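Endoglucanase, glycoside hydrolase family 5 protein (Cytophaga hutchinsonii, PDB 5IHS) probably cleaves internal beta-1,4-glucosidic bonds of cellulose chains, as a glycoside hydrolase family 5 endoglucanase with a TIM-barrel fold. Local coordinates at residues Asp93-Asn98 / Ile122-His127; Thr101-Val106 / Ser141-Lys146. One frame throughout, in Å; residues are numbered along the deposited sequence. Where two conformers were deposited one is given.

Contact 1. Residues Asp93-Asn98 / Ile122-His127; sequences DGYLEN and IDYHSH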
ATOM      1  N   ASP A  93     -16.088  -6.153  12.111  1.00 17.82           N
ATOM      2  CA  ASP A  93     -15.633  -5.632  13.401  1.00 19.15           C
ATOM      3  C   ASP A  93     -14.451  -4.680  13.251  1.00 16.45           C
ATOM      4  O   ASP A  93     -13.583  -4.605  14.122  1.00 16.91           O
ATOM      5  CB  ASP A  93     -15.296  -6.755  14.388  1.00 24.56           C
ATOM      6  CG  ASP A  93     -16.522  -7.522  14.843  1.00 30.40           C
ATOM      7  OD1 ASP A  93     -17.551  -6.880  15.150  1.00 32.27           O
ATOM      8  OD2 ASP A  93     -16.451  -8.768  14.891  1.00 32.95           O
ATOM      9  N   GLY A  94     -14.416  -3.954  12.149  1.00 15.00           N
ATOM     10  CA  GLY A  94     -13.408  -2.950  11.894  1.00 13.37           C
ATOM     11  C   GLY A  94     -13.933  -1.549  12.135  1.00 12.40           C
ATOM     12  O   GLY A  94     -14.699  -1.305  13.071  1.00 12.78           O
ATOM     13  N   TYR A  95     -13.536  -0.632  11.252  1.00 11.02           N
ATOM     14  CA  TYR A  95     -13.826   0.789  11.414  1.00 10.94           C
ATOM     15  C   TYR A  95     -15.323   1.090  11.485  1.00 11.81           C
ATOM     16  O   TYR A  95     -15.739   1.982  12.231  1.00 12.71           O
ATOM     17  CB  TYR A  95     -13.171   1.560  10.263  1.00 11.01           C
ATOM     18  CG  TYR A  95     -13.532   3.024  10.236  1.00 11.76           C
ATOM     19  CD1 TYR A  95     -12.950   3.903  11.140  1.00 12.14           C
ATOM     20  CD2 TYR A  95     -14.455   3.529   9.325  1.00 12.23           C
ATOM     21  CE1 TYR A  95     -13.274   5.245  11.153  1.00 12.82           C
ATOM     22  CE2 TYR A  95     -14.791   4.879   9.337  1.00 13.13           C
ATOM     23  CZ  TYR A  95     -14.194   5.727  10.260  1.00 13.79           C
ATOM     24  OH  TYR A  95     -14.534   7.060  10.266  1.00 15.10           O
ATOM     25  N   LEU A  96     -16.153   0.415  10.684  1.00 12.09           N
ATOM     26  CA  LEU A  96     -17.575   0.760  10.718  1.00 13.21           C
ATOM     27  C   LEU A  96     -18.169   0.536  12.105  1.00 14.05           C
ATOM     28  O   LEU A  96     -18.998   1.326  12.568  1.00 15.74           O
ATOM     29  CB  LEU A  96     -18.362  -0.012   9.656  1.00 13.58           C
ATOM     30  CG  LEU A  96     -17.998   0.295   8.200  1.00 14.16           C
ATOM     31  CD1 LEU A  96     -18.819  -0.579   7.262  1.00 15.47           C
ATOM     32  CD2 LEU A  96     -18.174   1.772   7.860  1.00 14.73           C
ATOM     33  N   GLU A  97     -17.754  -0.531  12.788  1.00 14.55           N
ATOM     34  CA  GLU A  97     -18.263  -0.836  14.120  1.00 16.23           C
ATOM     35  C   GLU A  97     -17.475  -0.149  15.225  1.00 15.05           C
ATOM     36  O   GLU A  97     -18.055   0.195  16.265  1.00 16.29           O
ATOM     37  CB  GLU A  97     -18.201  -2.344  14.355  1.00 19.71           C
ATOM     38  CG  GLU A  97     -19.212  -3.123  13.562  1.00 25.20           C
ATOM     39  CD  GLU A  97     -20.391  -3.535  14.404  1.00 29.38           C
ATOM     40  OE1 GLU A  97     -20.900  -2.686  15.162  1.00 30.44           O
ATOM     41  OE2 GLU A  97     -20.792  -4.715  14.319  1.00 31.49           O
ATOM     42  N   ASN A  98     -16.177   0.043  15.028  1.00 14.24           N
ATOM     43  CA  ASN A  98     -15.267   0.517  16.073  1.00 14.16           C
ATOM     44  C   ASN A  98     -14.422   1.656  15.518  1.00 12.83           C
ATOM     45  O   ASN A  98     -13.200   1.541  15.395  1.00 11.88           O
ATOM     46  CB  ASN A  98     -14.384  -0.636  16.545  1.00 15.63           C
ATOM     47  CG  ASN A  98     -15.192  -1.823  17.015  1.00 17.28           C
ATOM     48  OD1 ASN A  98     -15.174  -2.891  16.401  1.00 19.04           O
ATOM     49  ND2 ASN A  98     -15.920  -1.638  18.101  1.00 17.93           N
ATOM     50  N   ILE A 122      -2.410   5.236   3.972  1.00  6.23           N
ATOM     51  CA  ILE A 122      -3.627   5.095   4.762  1.00  6.57           C
ATOM     52  C   ILE A 122      -4.595   4.287   3.902  1.00  6.59           C
ATOM     53  O   ILE A 122      -5.183   4.825   2.965  1.00  6.99           O
ATOM     54  CB  ILE A 122      -4.214   6.458   5.139  1.00  7.57           C
ATOM     55  CG1 ILE A 122      -3.233   7.262   5.997  1.00  8.97           C
ATOM     56  CG2 ILE A 122      -5.560   6.287   5.855  1.00  8.30           C
ATOM     57  CD1 ILE A 122      -3.665   8.685   6.237  1.00 10.33           C
ATOM     58  N   ASP A 123      -4.741   2.986   4.206  1.00  6.56           N
ATOM     59  CA  ASP A 123      -5.513   2.039   3.399  1.00  6.71           C
ATOM     60  C   ASP A 123      -6.865   1.736   4.041  1.00  6.30           C
ATOM     61  O   ASP A 123      -6.944   1.168   5.141  1.00  7.06           O
ATOM     62  CB  ASP A 123      -4.679   0.770   3.210  1.00  6.66           C
ATOM     63  CG  ASP A 123      -5.476  -0.471   2.818  1.00  7.04           C
ATOM     64  OD1 ASP A 123      -6.480  -0.379   2.085  1.00  8.18           O
ATOM     65  OD2 ASP A 123      -5.013  -1.576   3.260  1.00  7.42           O
ATOM     66  N   TYR A 124      -7.931   2.117   3.336  1.00  6.53           N
ATOM     67  CA  TYR A 124      -9.308   1.772   3.686  1.00  7.03           C
ATOM     68  C   TYR A 124      -9.515   0.342   3.204  1.00  6.80           C
ATOM     69  O   TYR A 124      -9.809   0.091   2.032  1.00  6.97           O
ATOM     70  CB  TYR A 124     -10.251   2.764   3.021  1.00  7.55           C
ATOM     71  CG  TYR A 124     -11.633   2.859   3.619  1.00  7.66           C
ATOM     72  CD1 TYR A 124     -11.829   3.471   4.857  1.00  8.58           C
ATOM     73  CD2 TYR A 124     -12.745   2.367   2.958  1.00  7.94           C
ATOM     74  CE1 TYR A 124     -13.088   3.580   5.414  1.00  8.68           C
ATOM     75  CE2 TYR A 124     -14.014   2.480   3.513  1.00  8.70           C
ATOM     76  CZ  TYR A 124     -14.174   3.084   4.744  1.00  9.02           C
ATOM     77  OH  TYR A 124     -15.414   3.214   5.328  1.00 10.74           O
ATOM     78  N   HIS A 125      -9.313  -0.606   4.121  1.00  6.61           N
ATOM     79  CA  HIS A 125      -9.107  -2.005   3.755  1.00  6.54           C
ATOM     80  C   HIS A 125     -10.457  -2.710   3.664  1.00  7.83           C
ATOM     81  O   HIS A 125     -10.860  -3.494   4.525  1.00  9.44           O
ATOM     82  CB  HIS A 125      -8.136  -2.677   4.718  1.00  7.04           C
ATOM     83  CG  HIS A 125      -7.488  -3.891   4.145  1.00  6.57           C
ATOM     84  ND1 HIS A 125      -6.401  -3.820   3.301  1.00  6.85           N
ATOM     85  CD2 HIS A 125      -7.782  -5.206   4.288  1.00  7.41           C
ATOM     86  CE1 HIS A 125      -6.040  -5.044   2.967  1.00  6.91           C
ATOM     87  NE2 HIS A 125      -6.865  -5.905   3.543  1.00  7.58           N
ATOM     88  N   SER A 126     -11.157  -2.382   2.579  1.00  7.97           N
ATOM     89  CA  SER A 126     -12.524  -2.805   2.327  1.00  9.02           C
ATOM     90  C   SER A 126     -12.647  -3.536   0.996  1.00  7.91           C
ATOM     91  O   SER A 126     -11.910  -3.266   0.043  1.00  7.84           O
ATOM     92  CB  SER A 126     -13.443  -1.580   2.283  1.00 11.23           C
ATOM     93  OG  SER A 126     -14.790  -1.928   2.005  1.00 13.58           O
ATOM     94  N   HIS A 127     -13.633  -4.442   0.949  1.00  8.42           N
ATOM     95  CA  HIS A 127     -14.091  -5.109  -0.266  1.00  8.59           C
ATOM     96  C   HIS A 127     -15.444  -4.594  -0.745  1.00  9.00           C
ATOM     97  O   HIS A 127     -15.989  -5.131  -1.715  1.00 10.39           O
ATOM     98  CB  HIS A 127     -14.206  -6.627  -0.047  1.00  9.35           C
ATOM     99  CG  HIS A 127     -12.901  -7.321   0.189  1.00  9.32           C
ATOM    100  ND1 HIS A 127     -11.847  -7.249  -0.692  1.00  9.11           N
ATOM    101  CD2 HIS A 127     -12.488  -8.112   1.211  1.00 10.49           C
ATOM    102  CE1 HIS A 127     -10.841  -7.969  -0.219  1.00  9.61           C
ATOM    103  NE2 HIS A 127     -11.209  -8.517   0.926  1.00 10.16           N
TER
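The phenol end of Tyr124 fits against Tyr95 and Leu96, neighbouring residues of a loop whose backbone angles at 95-97 are helical though the regular helix bonds are missing. Its OH lies 4.1 Å from Tyr95 CD2 and 4.0 Å from Leu96 CD2, while its CE1 also comes within 4.1 Å of Tyr95 CD2. The two tyrosine side chains cross at about a right angle, and the contact is one of van der Waals packing. For Tyr124 the first torsion sets CG roughly opposite the backbone N (chi1 -160°), which carries the ring off the strand and across to the loop. The compact part of the interface lies around the buried tyrosines: Phe139 meets the Tyr95 ring edge-to-face, Met88 touches both tyrosines, and Ala136 packs on Tyr124. The turn itself is closed by the backbone bond from Asn98 N to Gly94 O, 2.8 Å long. The looser side is at Leu96, which is partly exposed and reaches Tyr124 with CD2 alone. Next to Tyr124 along the strand, His125 ND1 donates to the syn lone pair of Asp123 OD2 over 2.6 Å, which restrains the imidazole; Trp59 meets the His125 ring edge-to-face, while the Trp282 ring lies nearly parallel to it. Glu91, in the loop just ahead of 93-98, accepts from Ser126 OG and His127 N, a polar tie between the two loops beside the apolar one. This is a TIM-barrel arrangement: the loop after strand 83-89 lies against the C-terminal end of the next parallel strand, 119-125, at the rim where family 5 enzymes carry their active-site cleft.

Contact 2. Residues Thr101-Val106 / Ser141-Lys146; sequences TEKMKV and SEMAKK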
ATOM      1  N   THR A 101     -11.329   3.201  17.719  1.00 12.92           N
ATOM      2  CA  THR A 101     -10.224   2.277  17.954  1.00 12.94           C
ATOM      3  C   THR A 101      -9.410   2.053  16.683  1.00 10.94           C
ATOM      4  O   THR A 101      -8.176   2.060  16.712  1.00 10.99           O
ATOM      5  CB  THR A 101     -10.768   0.955  18.492  1.00 15.68           C
ATOM      6  OG1 THR A 101     -11.441   1.198  19.731  1.00 17.71           O
ATOM      7  CG2 THR A 101      -9.653  -0.054  18.714  1.00 16.38           C
ATOM      8  N   GLU A 102     -10.080   1.839  15.555  1.00  9.88           N
ATOM      9  CA  GLU A 102      -9.336   1.529  14.339  1.00  9.44           C
ATOM     10  C   GLU A 102      -8.638   2.766  13.788  1.00  9.40           C
ATOM     11  O   GLU A 102      -7.500   2.678  13.316  1.00  9.28           O
ATOM     12  CB  GLU A 102     -10.239   0.845  13.314  1.00  9.93           C
ATOM     13  CG  GLU A 102     -10.786  -0.510  13.798  1.00 10.24           C
ATOM     14  CD  GLU A 102      -9.711  -1.428  14.397  1.00 10.70           C
ATOM     15  OE1 GLU A 102      -8.739  -1.766  13.688  1.00 10.95           O
ATOM     16  OE2 GLU A 102      -9.828  -1.786  15.591  1.00 12.60           O
ATOM     17  N   LYS A 103      -9.285   3.928  13.859  1.00  9.62           N
ATOM     18  CA  LYS A 103      -8.627   5.156  13.433  1.00  9.95           C
ATOM     19  C   LYS A 103      -7.410   5.451  14.300  1.00  9.18           C
ATOM     20  O   LYS A 103      -6.391   5.932  13.799  1.00  9.88           O
ATOM     21  CB  LYS A 103      -9.636   6.303  13.484  1.00 12.77           C
ATOM     22  CG  LYS A 103      -9.116   7.683  13.141  1.00 17.45           C
ATOM     23  CD  LYS A 103     -10.229   8.717  13.390  1.00 21.61           C
ATOM     24  CE  LYS A 103      -9.720  10.155  13.451  1.00 24.51           C
ATOM     25  NZ  LYS A 103     -10.770  11.156  13.771  1.00 25.82           N
ATOM     26  N   MET A 104      -7.491   5.159  15.604  1.00  8.84           N
ATOM     27  CA  MET A 104      -6.349   5.378  16.485  1.00  9.61           C
ATOM     28  C   MET A 104      -5.134   4.582  16.022  1.00  9.15           C
ATOM     29  O   MET A 104      -4.009   5.099  16.014  1.00  9.27           O
ATOM     30  CB  MET A 104      -6.725   4.988  17.920  1.00 11.40           C
ATOM     31  CG  MET A 104      -5.589   5.107  18.924  1.00 13.85           C
ATOM     32  SD  MET A 104      -5.898   4.246  20.478  1.00 16.88           S
ATOM     33  CE  MET A 104      -5.821   2.531  19.929  1.00 19.52           C
ATOM     34  N   LYS A 105      -5.338   3.308  15.657  1.00  8.55           N
ATOM     35  CA  LYS A 105      -4.234   2.467  15.202  1.00  8.73           C
ATOM     36  C   LYS A 105      -3.601   3.038  13.944  1.00  8.15           C
ATOM     37  O   LYS A 105      -2.370   3.045  13.802  1.00  8.47           O
ATOM     38  CB  LYS A 105      -4.731   1.047  14.926  1.00  9.76           C
ATOM     39  CG  LYS A 105      -5.197   0.291  16.139  1.00 11.23           C
ATOM     40  CD  LYS A 105      -5.915  -0.984  15.724  1.00 12.56           C
ATOM     41  CE  LYS A 105      -6.497  -1.717  16.904  1.00 13.18           C
ATOM     42  NZ  LYS A 105      -7.382  -2.799  16.447  1.00 11.67           N
ATOM     43  N   VAL A 106      -4.431   3.482  12.996  1.00  8.29           N
ATOM     44  CA  VAL A 106      -3.910   4.111  11.784  1.00  8.42           C
ATOM     45  C   VAL A 106      -3.077   5.335  12.136  1.00  8.11           C
ATOM     46  O   VAL A 106      -1.963   5.514  11.628  1.00  7.73           O
ATOM     47  CB  VAL A 106      -5.063   4.474  10.829  1.00  8.86           C
ATOM     48  CG1 VAL A 106      -4.564   5.321   9.666  1.00  9.38           C
ATOM     49  CG2 VAL A 106      -5.761   3.234  10.326  1.00  9.82           C
ATOM     50  N   SER A 141     -12.020  12.558   5.169  1.00  9.29           N
ATOM     51  CA  SER A 141     -12.042  13.979   5.512  0.66 10.34           C
ATOM     52  C   SER A 141     -11.264  14.238   6.795  1.00 10.51           C
ATOM     53  O   SER A 141     -10.498  15.206   6.896  1.00 11.42           O
ATOM     54  CB  SER A 141     -13.481  14.462   5.695  0.66 11.94           C
ATOM     55  OG  SER A 141     -14.187  14.488   4.477  0.66 12.37           O
ATOM     56  N   GLU A 142     -11.464  13.390   7.804  1.00 10.30           N
ATOM     57  CA  GLU A 142     -10.747  13.561   9.066  1.00 10.41           C
ATOM     58  C   GLU A 142      -9.245  13.406   8.875  1.00  9.97           C
ATOM     59  O   GLU A 142      -8.454  14.188   9.420  1.00 10.25           O
ATOM     60  CB  GLU A 142     -11.245  12.544  10.083  1.00 11.98           C
ATOM     61  CG  GLU A 142     -12.633  12.842  10.556  1.00 15.93           C
ATOM     62  CD  GLU A 142     -13.189  11.782  11.474  1.00 18.97           C
ATOM     63  OE1 GLU A 142     -12.434  10.865  11.859  1.00 20.48           O
ATOM     64  OE2 GLU A 142     -14.389  11.874  11.817  1.00 20.61           O
ATOM     65  N   MET A 143      -8.828  12.392   8.115  1.00  9.44           N
ATOM     66  CA  MET A 143      -7.405  12.175   7.904  1.00  9.61           C
ATOM     67  C   MET A 143      -6.790  13.321   7.119  1.00  9.50           C
ATOM     68  O   MET A 143      -5.694  13.788   7.448  1.00  9.73           O
ATOM     69  CB  MET A 143      -7.168  10.833   7.198  1.00 10.08           C
ATOM     70  CG  MET A 143      -7.557   9.588   8.001  1.00 11.70           C
ATOM     71  SD  MET A 143      -6.666   9.405   9.553  1.00 13.79           S
ATOM     72  CE  MET A 143      -7.885  10.054  10.642  1.00 16.49           C
ATOM     73  N   ALA A 144      -7.476  13.777   6.071  1.00  9.30           N
ATOM     74  CA  ALA A 144      -6.955  14.863   5.253  1.00  9.86           C
ATOM     75  C   ALA A 144      -6.912  16.173   6.031  1.00 10.37           C
ATOM     76  O   ALA A 144      -5.973  16.958   5.878  1.00 10.59           O
ATOM     77  CB  ALA A 144      -7.803  14.995   3.991  1.00 10.21           C
ATOM     78  N   LYS A 145      -7.912  16.434   6.871  1.00  9.66           N
ATOM     79  CA  LYS A 145      -7.871  17.659   7.666  1.00 10.76           C
ATOM     80  C   LYS A 145      -6.682  17.644   8.620  1.00 11.22           C
ATOM     81  O   LYS A 145      -6.021  18.668   8.821  1.00 12.88           O
ATOM     82  CB  LYS A 145      -9.184  17.842   8.426  1.00 12.92           C
ATOM     83  CG  LYS A 145      -9.269  19.185   9.163  1.00 15.44           C
ATOM     84  CD  LYS A 145     -10.644  19.436   9.779  1.00 18.58           C
ATOM     85  CE  LYS A 145     -10.713  20.820  10.421  1.00 22.12           C
ATOM     86  NZ  LYS A 145     -12.032  21.125  11.056  1.00 24.38           N
ATOM     87  N   LYS A 146      -6.396  16.493   9.219  1.00 10.49           N
ATOM     88  CA  LYS A 146      -5.312  16.426  10.192  1.00 11.79           C
ATOM     89  C   LYS A 146      -3.946  16.417   9.519  1.00 11.36           C
ATOM     90  O   LYS A 146      -3.021  17.097   9.981  1.00 12.83           O
ATOM     91  CB  LYS A 146      -5.474  15.186  11.066  1.00 12.96           C
ATOM     92  CG  LYS A 146      -4.373  15.053  12.119  1.00 14.50           C
ATOM     93  CD  LYS A 146      -4.715  14.029  13.182  1.00 15.54           C
ATOM     94  CE  LYS A 146      -3.679  14.003  14.314  1.00 15.84           C
ATOM     95  NZ  LYS A 146      -3.869  12.828  15.194  1.00 16.01           N
TER
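Lys103 points its CG away from its own backbone N (chi1 177°) and stays extended, so that the chain spans the gap between two helices and sets NZ at Glu142. Met143 instead folds back, bent at chi2 and chi3, and this brings its methyl alongside the lysine chain. The salt bridge is short, 2.6 Å from Lys103 NZ to Glu142 OE1, and the two side chains cross at about a right angle. The ammonium approaches from above the carboxylate plane, 56° out of it. Back along the chain from the ammonium, the lysine and methionine side chains slide past each other in opposite directions, the touch being made by the Met143 methyl; Met143 CE is 3.7 Å from Lys103 CG and only 3.4 Å from Lys103 CE, tighter than an ordinary carbon-carbon contact. Were Lys103 replaced by an alanine, Glu142 would probably lose its mate on the facing helix and the methyl of Met143 the chain it lies along. On another side of helix 99-116, Lys105 NZ binds Glu102 OE2 at 2.8 Å, a bridge within the helix that Ser60 extends to a loop. One lysine thus serves two chemistries: its methylenes pack on a buried methionine, and its charge pairs at the partly exposed border, where solvent would be expected to temper the attraction.

Followed from the N terminus, the chain leaves strand 83-89, passes through the loop that holds 93-98, runs down helix 99-116, returns through strand 119-125 and goes on into helix 133-147. Contact 1 closes the first circuit, from the loop to the end of the next strand, with helix 99-116 between. Contact 2 starts inside that circuit and ends beyond it, joining helix to helix, so the two cross rather than nest. The two sites touch at Ile122, which packs on Val106 and Met143, and at Gly94 and Tyr95, which lie against Glu102. Together they tie the loop and helix that follow strand 83-89 to strand 119-125 and helix 133-147, contact 1 at the barrel rim and contact 2 in its outer helical layer.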